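Local coordinates for protein molybdopterin adenylyltransferase (Pyrococcus furiosus, PDB 4LHB) that catalyses the ATP-dependent adenylylation of molybdopterin, releasing diphosphate, a step in the biosynthesis of the molybdenum cofactor, at residues C[31-39]-C[49-60]; C[115-126]-C[140-148]. One frame throughout, in Å; residues are numbered along the deposited sequence.

How the interactions relate
Together the two contacts illustrate how an alpha/beta sheet is finished differently in its interior and at its border. In interaction 1 a helix lies on a face of the sheet, over the inner strand 32-38; in interaction 2 strand 117-118, outermost within the chain, is sewn by backbone bonds to strand 143-148, and its chain runs on into a helix. Their centres stand about 18 Å apart, on opposite sides of the chain's centre, and their nearest atoms are about 10 Å apart. Strands 92-96 and 153-159 fill the gap, and helix 163-184 touches both contacts. Interaction 1 meets no other subunit, whereas interaction 2 faces three neighbours in the hexamer.

Interaction 1 (C[31-39]-C[49-60]); sequences FKFGVITVS and DKSGPLIIEELS
Phe33, Val35 and Thr37 look out from one face of strand 32-38 onto helix 51-60, the first strand and a covering helix of the alpha/beta fold of the MoaB/Mog family. Strand and helix run nearly antiparallel, at 165°, with their axes 8.3 Å apart at closest approach. Each of these three meets the helix in its own way. Phe33 sets CG between its backbone N and carbonyl carbon (chi1 79°), which stands the ring up against the helix around Leu59. There Leu59 CB lies over one ring face, offset toward the rim and 3.7 Å from the centroid of the Phe33 ring, a CH-pi contact. The ring's edge is turned to the backbone, with Phe33 CZ 3.9 Å from Ile56 O. Val35 fits in the middle with both branches. Val35 CG2 crosses the side chains of two successive helix residues, 3.7 Å from Ile56 CG1 and slightly farther from Ile55 CG2, while Val35 CG1 rests on the backbone of Gly52, 3.9 Å from its CA. Because Gly52 has no side chain, the helix can come close to the strand here: the CA atoms of Thr37 and Gly52 are 5.7 Å apart, against 8.0 Å for those of Phe33 and Leu59. Around this apolar seam, Ile55 also reaches strand 92-96 and Leu59 touches Leu170 of helix 163-184, tying the packing into the interior of the subunit. At the other end Asp49 and Thr37 come from opposite directions, with a weak and less certain bond from Thr37 OG1 to Asp49 OD2. Asp49 has a second role in capping the helix start, and its OD2 is hydrogen-bonded to Tyr68 OH. Asp49 OD1 accepts a hydrogen bond from Gly52 N at 3.2 Å, on its syn side but 34° out of the carboxylate plane.

Interaction 2 (C[115-126]-C[140-148]); sequences FDKELSFGEVFR and TRATAGIIR
A classic beta bulge joins strand 117-118, outermost within the chain, to the antiparallel strand 143-148: Asp116 and Lys117 both face Ile146. Ile146 O receives Asp116 N at 2.6 Å and, more weakly, Lys117 N, while Ile146 N returns a bond of 2.9 Å to Lys117 O. Farther along, Leu119 N binds Ala144 O at 2.9 Å. Beside the bulge Phe115 lays its ring flat on the backbone of Gly145, whose CA sits over the ring centre, 3.6 Å from the centroid and 3° off the normal; Thr143 OG1 lies at the ring's edge. The absence of a side chain on Gly145 leaves room for this CH-pi contact. Leu119 and Ile146 cross at about a right angle, Leu119 CD2 reaching Ile146 CD1 at 3.6 Å. Past the strand, the start of helix 121-133 leans on residues 140-144: Phe121 CB meets Ala144 CB at 3.5 Å, and Ala142 CB lies over a face of the Phe125 ring. Gly122 O lies over one face of the Arg126 guanidinium, whose chain is bent at chi3 (-69°); NH1 gives Thr140 O a weak bond, while NE pairs with Glu123 of the third subunit. Asp116 is shared too. Arg148 N donates to Asp116 OD2 at 3.1 Å, nearly straight at 170° but from above the carboxylate plane. This neutral N-H and the ammonium of Lys75 of the fourth subunit meet the same oxygen, which would probably favour the charged carboxylate; Asp116 thus serves both the bulged strand pair and an interface between subunits.

Interaction 1 (C[31-39]-C[49-60])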
loop_
_atom_site.group_PDB
_atom_site.type_symbol
_atom_site.label_atom_id
_atom_site.label_comp_id
_atom_site.label_asym_id
_atom_site.label_seq_id
_atom_site.Cartn_x
_atom_site.Cartn_y
_atom_site.Cartn_z
ATOM N N PHE C 31 11.843 17.194 -26.682
ATOM C CA PHE C 31 10.647 17.150 -25.813
ATOM C C PHE C 31 10.130 18.525 -25.378
ATOM O O PHE C 31 10.811 19.560 -25.475
ATOM C CB PHE C 31 10.978 16.359 -24.549
ATOM C CG PHE C 31 12.062 16.980 -23.752
ATOM C CD1 PHE C 31 11.764 17.883 -22.736
ATOM C CD2 PHE C 31 13.361 16.711 -24.039
ATOM C CE1 PHE C 31 12.772 18.481 -21.989
ATOM C CE2 PHE C 31 14.383 17.318 -23.306
ATOM C CZ PHE C 31 14.096 18.209 -22.275
ATOM N N LYS C 32 8.927 18.508 -24.836
ATOM C CA LYS C 32 8.372 19.700 -24.226
ATOM C C LYS C 32 8.474 19.572 -22.708
ATOM O O LYS C 32 8.395 18.473 -22.171
ATOM C CB LYS C 32 6.948 19.899 -24.708
ATOM C CG LYS C 32 6.886 20.399 -26.134
ATOM C CD LYS C 32 5.734 19.792 -26.900
ATOM C CE LYS C 32 5.459 20.575 -28.192
ATOM N NZ LYS C 32 4.103 20.330 -28.775
ATOM N N PHE C 33 8.701 20.685 -22.014
ATOM C CA PHE C 33 8.698 20.665 -20.553
ATOM C C PHE C 33 8.020 21.811 -19.798
ATOM O O PHE C 33 7.842 22.930 -20.316
ATOM C CB PHE C 33 10.095 20.497 -20.024
ATOM C CG PHE C 33 10.893 21.732 -20.043
ATOM C CD1 PHE C 33 11.104 22.457 -18.873
ATOM C CD2 PHE C 33 11.476 22.178 -21.223
ATOM C CE1 PHE C 33 11.889 23.606 -18.876
ATOM C CE2 PHE C 33 12.254 23.331 -21.233
ATOM C CZ PHE C 33 12.468 24.046 -20.056
ATOM N N GLY C 34 7.629 21.470 -18.562
ATOM C CA GLY C 34 6.986 22.382 -17.632
ATOM C C GLY C 34 7.792 22.453 -16.358
ATOM O O GLY C 34 8.538 21.532 -16.024
ATOM N N VAL C 35 7.652 23.566 -15.656
ATOM C CA VAL C 35 8.308 23.763 -14.378
ATOM C C VAL C 35 7.254 24.278 -13.398
ATOM O O VAL C 35 6.397 25.146 -13.744
ATOM C CB VAL C 35 9.416 24.795 -14.541
ATOM C CG1 VAL C 35 10.214 24.998 -13.277
ATOM C CG2 VAL C 35 10.329 24.372 -15.663
ATOM N N ILE C 36 7.282 23.734 -12.180
ATOM C CA ILE C 36 6.378 24.182 -11.108
ATOM C C ILE C 36 7.202 24.407 -9.849
ATOM O O ILE C 36 7.831 23.489 -9.338
ATOM C CB ILE C 36 5.268 23.162 -10.856
ATOM C CG1 ILE C 36 4.415 22.989 -12.121
ATOM C CG2 ILE C 36 4.407 23.613 -9.692
ATOM C CD1 ILE C 36 3.594 21.687 -12.247
ATOM N N THR C 37 7.249 25.627 -9.345
ATOM C CA THR C 37 7.956 25.811 -8.079
ATOM C C THR C 37 6.871 25.847 -6.996
ATOM O O THR C 37 5.873 26.530 -7.146
ATOM C CB THR C 37 8.906 27.052 -8.076
ATOM O OG1 THR C 37 8.223 28.189 -7.579
ATOM C CG2 THR C 37 9.390 27.373 -9.440
ATOM N N VAL C 38 7.013 25.040 -5.960
ATOM C CA VAL C 38 6.011 25.041 -4.908
ATOM C C VAL C 38 6.559 25.703 -3.620
ATOM O O VAL C 38 7.543 25.226 -3.004
ATOM C CB VAL C 38 5.355 23.637 -4.707
ATOM C CG1 VAL C 38 5.603 22.714 -5.918
ATOM C CG2 VAL C 38 5.762 22.984 -3.414
ATOM N N SER C 39 5.922 26.831 -3.257
ATOM C CA SER C 39 6.400 27.725 -2.185
ATOM C C SER C 39 5.287 28.663 -1.702
ATOM O O SER C 39 4.807 29.527 -2.466
ATOM C CB SER C 39 7.573 28.605 -2.677
ATOM O OG SER C 39 8.218 29.314 -1.596
ATOM N N ASP C 49 11.547 33.752 -6.623
ATOM C CA ASP C 49 11.842 32.405 -7.114
ATOM C C ASP C 49 13.141 32.346 -7.948
ATOM O O ASP C 49 13.146 32.763 -9.114
ATOM C CB ASP C 49 10.699 31.921 -7.985
ATOM C CG ASP C 49 10.874 30.506 -8.432
ATOM O OD1 ASP C 49 11.708 29.789 -7.848
ATOM O OD2 ASP C 49 10.166 30.115 -9.367
ATOM N N LYS C 50 14.213 31.820 -7.369
ATOM C CA LYS C 50 15.468 31.706 -8.098
ATOM C C LYS C 50 15.616 30.308 -8.750
ATOM O O LYS C 50 16.306 30.181 -9.753
ATOM C CB LYS C 50 16.683 32.076 -7.200
ATOM C CG LYS C 50 16.960 33.591 -7.020
ATOM C CD LYS C 50 17.374 34.318 -8.326
ATOM C CE LYS C 50 17.972 35.727 -8.103
ATOM N NZ LYS C 50 18.464 36.451 -9.331
ATOM N N SER C 51 14.906 29.297 -8.224
ATOM C CA SER C 51 15.049 27.899 -8.668
ATOM C C SER C 51 14.266 27.534 -9.942
ATOM O O SER C 51 14.803 26.874 -10.837
ATOM C CB SER C 51 14.692 26.924 -7.543
ATOM O OG SER C 51 15.639 27.003 -6.493
ATOM N N GLY C 52 12.998 27.908 -10.021
ATOM C CA GLY C 52 12.256 27.714 -11.267
ATOM C C GLY C 52 13.046 28.229 -12.488
ATOM O O GLY C 52 13.333 27.479 -13.413
ATOM N N PRO C 53 13.419 29.525 -12.484
ATOM C CA PRO C 53 14.149 30.125 -13.632
ATOM C C PRO C 53 15.438 29.425 -13.995
ATOM O O PRO C 53 15.730 29.287 -15.186
ATOM C CB PRO C 53 14.427 31.565 -13.152
ATOM C CG PRO C 53 13.248 31.844 -12.273
ATOM C CD PRO C 53 13.038 30.561 -11.494
ATOM N N LEU C 54 16.197 28.992 -12.996
ATOM C CA LEU C 54 17.370 28.182 -13.279
ATOM C C LEU C 54 16.959 26.931 -14.101
ATOM O O LEU C 54 17.471 26.723 -15.202
ATOM C CB LEU C 54 18.089 27.791 -11.992
ATOM C CG LEU C 54 19.321 26.895 -12.155
ATOM C CD1 LEU C 54 20.266 27.421 -13.257
ATOM C CD2 LEU C 54 20.025 26.764 -10.793
ATOM N N ILE C 55 16.006 26.147 -13.585
ATOM C CA ILE C 55 15.486 24.955 -14.281
ATOM C C ILE C 55 15.072 25.305 -15.701
ATOM O O ILE C 55 15.365 24.550 -16.624
ATOM C CB ILE C 55 14.290 24.257 -13.533
ATOM C CG1 ILE C 55 14.702 23.721 -12.148
ATOM C CG2 ILE C 55 13.704 23.080 -14.292
ATOM C CD1 ILE C 55 13.535 23.640 -11.173
ATOM N N ILE C 56 14.394 26.435 -15.879
ATOM C CA ILE C 56 13.929 26.829 -17.207
ATOM C C ILE C 56 15.122 27.150 -18.125
ATOM O O ILE C 56 15.108 26.832 -19.293
ATOM C CB ILE C 56 12.985 28.052 -17.151
ATOM C CG1 ILE C 56 11.686 27.702 -16.431
ATOM C CG2 ILE C 56 12.623 28.584 -18.549
ATOM C CD1 ILE C 56 10.979 28.938 -15.928
ATOM N N GLU C 57 16.139 27.788 -17.581
ATOM C CA GLU C 57 17.306 28.143 -18.356
ATOM C C GLU C 57 17.970 26.878 -18.822
ATOM O O GLU C 57 18.157 26.689 -20.017
ATOM C CB GLU C 57 18.283 28.946 -17.511
ATOM C CG GLU C 57 19.298 29.771 -18.283
ATOM C CD GLU C 57 20.184 30.587 -17.346
ATOM O OE1 GLU C 57 20.294 31.819 -17.535
ATOM O OE2 GLU C 57 20.754 30.001 -16.393
ATOM N N GLU C 58 18.289 25.996 -17.875
ATOM C CA GLU C 58 19.057 24.803 -18.171
ATOM C C GLU C 58 18.374 23.844 -19.107
ATOM O O GLU C 58 19.011 23.263 -20.002
ATOM C CB GLU C 58 19.398 24.084 -16.903
ATOM C CG GLU C 58 20.417 24.850 -16.082
ATOM C CD GLU C 58 21.838 24.758 -16.627
ATOM O OE1 GLU C 58 22.127 23.933 -17.527
ATOM O OE2 GLU C 58 22.678 25.509 -16.114
ATOM N N LEU C 59 17.077 23.680 -18.920
ATOM C CA LEU C 59 16.363 22.675 -19.673
ATOM C C LEU C 59 15.978 23.232 -20.988
ATOM O O LEU C 59 15.752 22.469 -21.924
ATOM C CB LEU C 59 15.112 22.163 -18.924
ATOM C CG LEU C 59 15.297 20.761 -18.374
ATOM C CD1 LEU C 59 16.684 20.663 -17.755
ATOM C CD2 LEU C 59 14.202 20.427 -17.384
ATOM N N SER C 60 15.854 24.553 -21.062
ATOM C CA SER C 60 15.569 25.209 -22.345
ATOM C C SER C 60 16.684 24.934 -23.381
ATOM O O SER C 60 16.455 25.051 -24.572
ATOM C CB SER C 60 15.421 26.727 -22.176
ATOM O OG SER C 60 14.093 27.113 -21.911
#

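Interaction 2 (C[115-126]-C[140-148])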
loop_
_atom_site.group_PDB
_atom_site.type_symbol
_atom_site.label_atom_id
_atom_site.label_comp_id
_atom_site.label_asym_id
_atom_site.label_seq_id
_atom_site.Cartn_x
_atom_site.Cartn_y
_atom_site.Cartn_z
ATOM N N PHE C 115 2.326 7.746 -10.287
ATOM C CA PHE C 115 3.316 7.118 -11.130
ATOM C C PHE C 115 2.927 5.710 -11.499
ATOM O O PHE C 115 2.672 4.943 -10.619
ATOM C CB PHE C 115 4.662 6.970 -10.393
ATOM C CG PHE C 115 5.319 8.249 -10.066
ATOM C CD1 PHE C 115 5.021 9.406 -10.753
ATOM C CD2 PHE C 115 6.273 8.298 -9.063
ATOM C CE1 PHE C 115 5.642 10.603 -10.429
ATOM C CE2 PHE C 115 6.911 9.487 -8.744
ATOM C CZ PHE C 115 6.586 10.644 -9.430
ATOM N N ASP C 116 2.957 5.343 -12.775
ATOM C CA ASP C 116 2.861 3.933 -13.139
ATOM C C ASP C 116 4.200 3.207 -12.989
ATOM O O ASP C 116 4.215 2.021 -12.770
ATOM C CB ASP C 116 2.298 3.756 -14.526
ATOM C CG ASP C 116 0.962 4.407 -14.673
ATOM O OD1 ASP C 116 -0.039 3.676 -14.659
ATOM O OD2 ASP C 116 0.878 5.641 -14.767
ATOM N N LYS C 117 5.320 3.906 -13.087
ATOM C CA LYS C 117 6.627 3.287 -12.855
ATOM C C LYS C 117 7.457 4.289 -12.081
ATOM O O LYS C 117 7.411 5.471 -12.390
ATOM C CB LYS C 117 7.321 2.940 -14.198
ATOM C CG LYS C 117 7.798 1.474 -14.291
ATOM C CD LYS C 117 6.983 0.666 -15.283
ATOM C CE LYS C 117 6.854 -0.812 -14.981
ATOM N NZ LYS C 117 8.038 -1.697 -14.993
ATOM N N GLU C 118 8.151 3.862 -11.037
ATOM C CA GLU C 118 8.973 4.788 -10.278
ATOM C C GLU C 118 10.462 4.621 -10.626
ATOM O O GLU C 118 10.891 3.539 -10.874
ATOM C CB GLU C 118 8.777 4.614 -8.766
ATOM C CG GLU C 118 9.025 5.933 -8.004
ATOM C CD GLU C 118 9.510 5.776 -6.557
ATOM O OE1 GLU C 118 9.596 4.609 -6.061
ATOM O OE2 GLU C 118 9.822 6.847 -5.926
ATOM N N LEU C 119 11.234 5.706 -10.643
ATOM C CA LEU C 119 12.634 5.636 -11.057
ATOM C C LEU C 119 13.457 5.591 -9.804
ATOM O O LEU C 119 12.935 5.858 -8.747
ATOM C CB LEU C 119 13.016 6.809 -11.966
ATOM C CG LEU C 119 12.204 6.921 -13.274
ATOM C CD1 LEU C 119 12.527 8.121 -14.193
ATOM C CD2 LEU C 119 12.270 5.630 -14.053
ATOM N N SER C 120 14.734 5.233 -9.917
ATOM C CA SER C 120 15.693 5.278 -8.782
ATOM C C SER C 120 16.376 6.657 -8.703
ATOM O O SER C 120 17.534 6.781 -8.283
ATOM C CB SER C 120 16.781 4.238 -8.968
ATOM O OG SER C 120 16.268 3.059 -9.561
ATOM N N PHE C 121 15.668 7.691 -9.124
ATOM C CA PHE C 121 16.223 9.021 -9.163
ATOM C C PHE C 121 16.669 9.566 -7.814
ATOM O O PHE C 121 17.656 10.288 -7.733
ATOM C CB PHE C 121 15.220 9.951 -9.804
ATOM C CG PHE C 121 15.682 11.345 -9.877
ATOM C CD1 PHE C 121 16.268 11.821 -11.033
ATOM C CD2 PHE C 121 15.540 12.181 -8.787
ATOM C CE1 PHE C 121 16.730 13.132 -11.106
ATOM C CE2 PHE C 121 15.985 13.494 -8.843
ATOM C CZ PHE C 121 16.591 13.975 -10.009
ATOM N N GLY C 122 15.955 9.221 -6.748
ATOM C CA GLY C 122 16.258 9.795 -5.439
ATOM C C GLY C 122 17.560 9.276 -4.946
ATOM O O GLY C 122 18.339 10.005 -4.330
ATOM N N GLU C 123 17.786 7.984 -5.183
ATOM C CA GLU C 123 19.018 7.340 -4.730
ATOM C C GLU C 123 20.190 7.984 -5.409
ATOM O O GLU C 123 21.171 8.308 -4.746
ATOM C CB GLU C 123 19.063 5.892 -5.120
ATOM C CG GLU C 123 18.001 5.001 -4.543
ATOM C CD GLU C 123 18.430 3.538 -4.578
ATOM O OE1 GLU C 123 19.492 3.212 -5.162
ATOM O OE2 GLU C 123 17.709 2.696 -4.021
ATOM N N VAL C 124 20.083 8.158 -6.732
ATOM C CA VAL C 124 21.172 8.746 -7.521
ATOM C C VAL C 124 21.422 10.196 -7.094
ATOM O O VAL C 124 22.562 10.583 -6.757
ATOM C CB VAL C 124 20.921 8.586 -9.034
ATOM C CG1 VAL C 124 21.828 9.520 -9.809
ATOM C CG2 VAL C 124 21.119 7.103 -9.421
ATOM N N PHE C 125 20.329 10.945 -7.002
ATOM C CA PHE C 125 20.338 12.284 -6.417
ATOM C C PHE C 125 21.041 12.293 -5.075
ATOM O O PHE C 125 21.891 13.119 -4.823
ATOM C CB PHE C 125 18.899 12.840 -6.228
ATOM C CG PHE C 125 18.872 14.265 -5.815
ATOM C CD1 PHE C 125 18.747 15.260 -6.754
ATOM C CD2 PHE C 125 19.040 14.620 -4.496
ATOM C CE1 PHE C 125 18.753 16.595 -6.389
ATOM C CE2 PHE C 125 19.079 15.943 -4.118
ATOM C CZ PHE C 125 18.915 16.931 -5.069
ATOM N N ARG C 126 20.639 11.409 -4.187
ATOM C CA ARG C 126 21.247 11.391 -2.880
ATOM C C ARG C 126 22.716 11.022 -2.945
ATOM O O ARG C 126 23.512 11.605 -2.211
ATOM C CB ARG C 126 20.455 10.494 -1.903
ATOM C CG ARG C 126 19.254 11.248 -1.340
ATOM C CD ARG C 126 18.467 10.549 -0.246
ATOM N NE ARG C 126 17.756 9.399 -0.770
ATOM C CZ ARG C 126 16.656 9.461 -1.499
ATOM N NH1 ARG C 126 16.109 10.625 -1.806
ATOM N NH2 ARG C 126 16.114 8.347 -1.961
ATOM N N THR C 140 17.295 14.586 2.513
ATOM C CA THR C 140 17.051 14.868 1.103
ATOM C C THR C 140 15.992 13.912 0.558
ATOM O O THR C 140 16.113 12.657 0.657
ATOM C CB THR C 140 18.278 14.718 0.189
ATOM O OG1 THR C 140 19.401 15.402 0.728
ATOM C CG2 THR C 140 17.957 15.306 -1.152
ATOM N N ARG C 141 14.951 14.511 -0.004
ATOM C CA ARG C 141 13.939 13.716 -0.669
ATOM C C ARG C 141 13.699 14.280 -2.065
ATOM O O ARG C 141 13.704 15.487 -2.291
ATOM C CB ARG C 141 12.686 13.597 0.211
ATOM C CG ARG C 141 13.021 13.266 1.682
ATOM C CD ARG C 141 11.840 12.791 2.543
ATOM N NE ARG C 141 10.642 13.464 2.084
ATOM C CZ ARG C 141 9.407 13.028 2.259
ATOM N NH1 ARG C 141 9.169 11.914 2.952
ATOM N NH2 ARG C 141 8.401 13.740 1.755
ATOM N N ALA C 142 13.596 13.386 -3.020
ATOM C CA ALA C 142 13.431 13.772 -4.412
ATOM C C ALA C 142 13.015 12.517 -5.057
ATOM O O ALA C 142 13.375 11.442 -4.601
ATOM C CB ALA C 142 14.738 14.213 -5.021
ATOM N N THR C 143 12.252 12.635 -6.121
ATOM C CA THR C 143 11.688 11.446 -6.738
ATOM C C THR C 143 11.465 11.721 -8.191
ATOM O O THR C 143 11.439 12.880 -8.605
ATOM C CB THR C 143 10.341 11.073 -6.071
ATOM O OG1 THR C 143 9.947 9.766 -6.513
ATOM C CG2 THR C 143 9.231 12.097 -6.413
ATOM N N ALA C 144 11.260 10.658 -8.955
ATOM C CA ALA C 144 10.891 10.790 -10.367
ATOM C C ALA C 144 10.102 9.560 -10.777
ATOM O O ALA C 144 10.324 8.472 -10.247
ATOM C CB ALA C 144 12.147 10.975 -11.221
ATOM N N GLY C 145 9.173 9.704 -11.702
ATOM C CA GLY C 145 8.437 8.565 -12.153
ATOM C C GLY C 145 7.721 8.892 -13.426
ATOM O O GLY C 145 7.744 10.060 -13.856
ATOM N N ILE C 146 7.011 7.889 -13.956
ATOM C CA ILE C 146 6.292 7.977 -15.207
ATOM C C ILE C 146 4.815 7.856 -14.976
ATOM O O ILE C 146 4.359 6.887 -14.377
ATOM C CB ILE C 146 6.685 6.804 -16.141
ATOM C CG1 ILE C 146 8.164 6.927 -16.480
ATOM C CG2 ILE C 146 5.912 6.848 -17.443
ATOM C CD1 ILE C 146 9.011 6.360 -15.378
ATOM N N ILE C 147 4.056 8.806 -15.505
ATOM C CA ILE C 147 2.630 8.677 -15.606
ATOM C C ILE C 147 2.332 8.294 -17.064
ATOM O O ILE C 147 2.775 8.969 -17.959
ATOM C CB ILE C 147 1.943 10.042 -15.300
ATOM C CG1 ILE C 147 2.410 10.641 -13.964
ATOM C CG2 ILE C 147 0.414 9.941 -15.361
ATOM C CD1 ILE C 147 1.846 12.023 -13.616
ATOM N N ARG C 148 1.541 7.259 -17.292
ATOM C CA ARG C 148 1.135 6.852 -18.608
ATOM C C ARG C 148 -0.351 6.991 -18.938
ATOM O O ARG C 148 -1.197 6.615 -18.126
ATOM C CB ARG C 148 1.331 5.368 -18.722
ATOM C CG ARG C 148 2.736 4.887 -18.634
ATOM C CD ARG C 148 2.619 3.404 -18.451
ATOM N NE ARG C 148 3.924 2.796 -18.438
ATOM C CZ ARG C 148 4.151 1.596 -17.953
ATOM N NH1 ARG C 148 3.145 0.919 -17.430
ATOM N NH2 ARG C 148 5.377 1.069 -17.994
#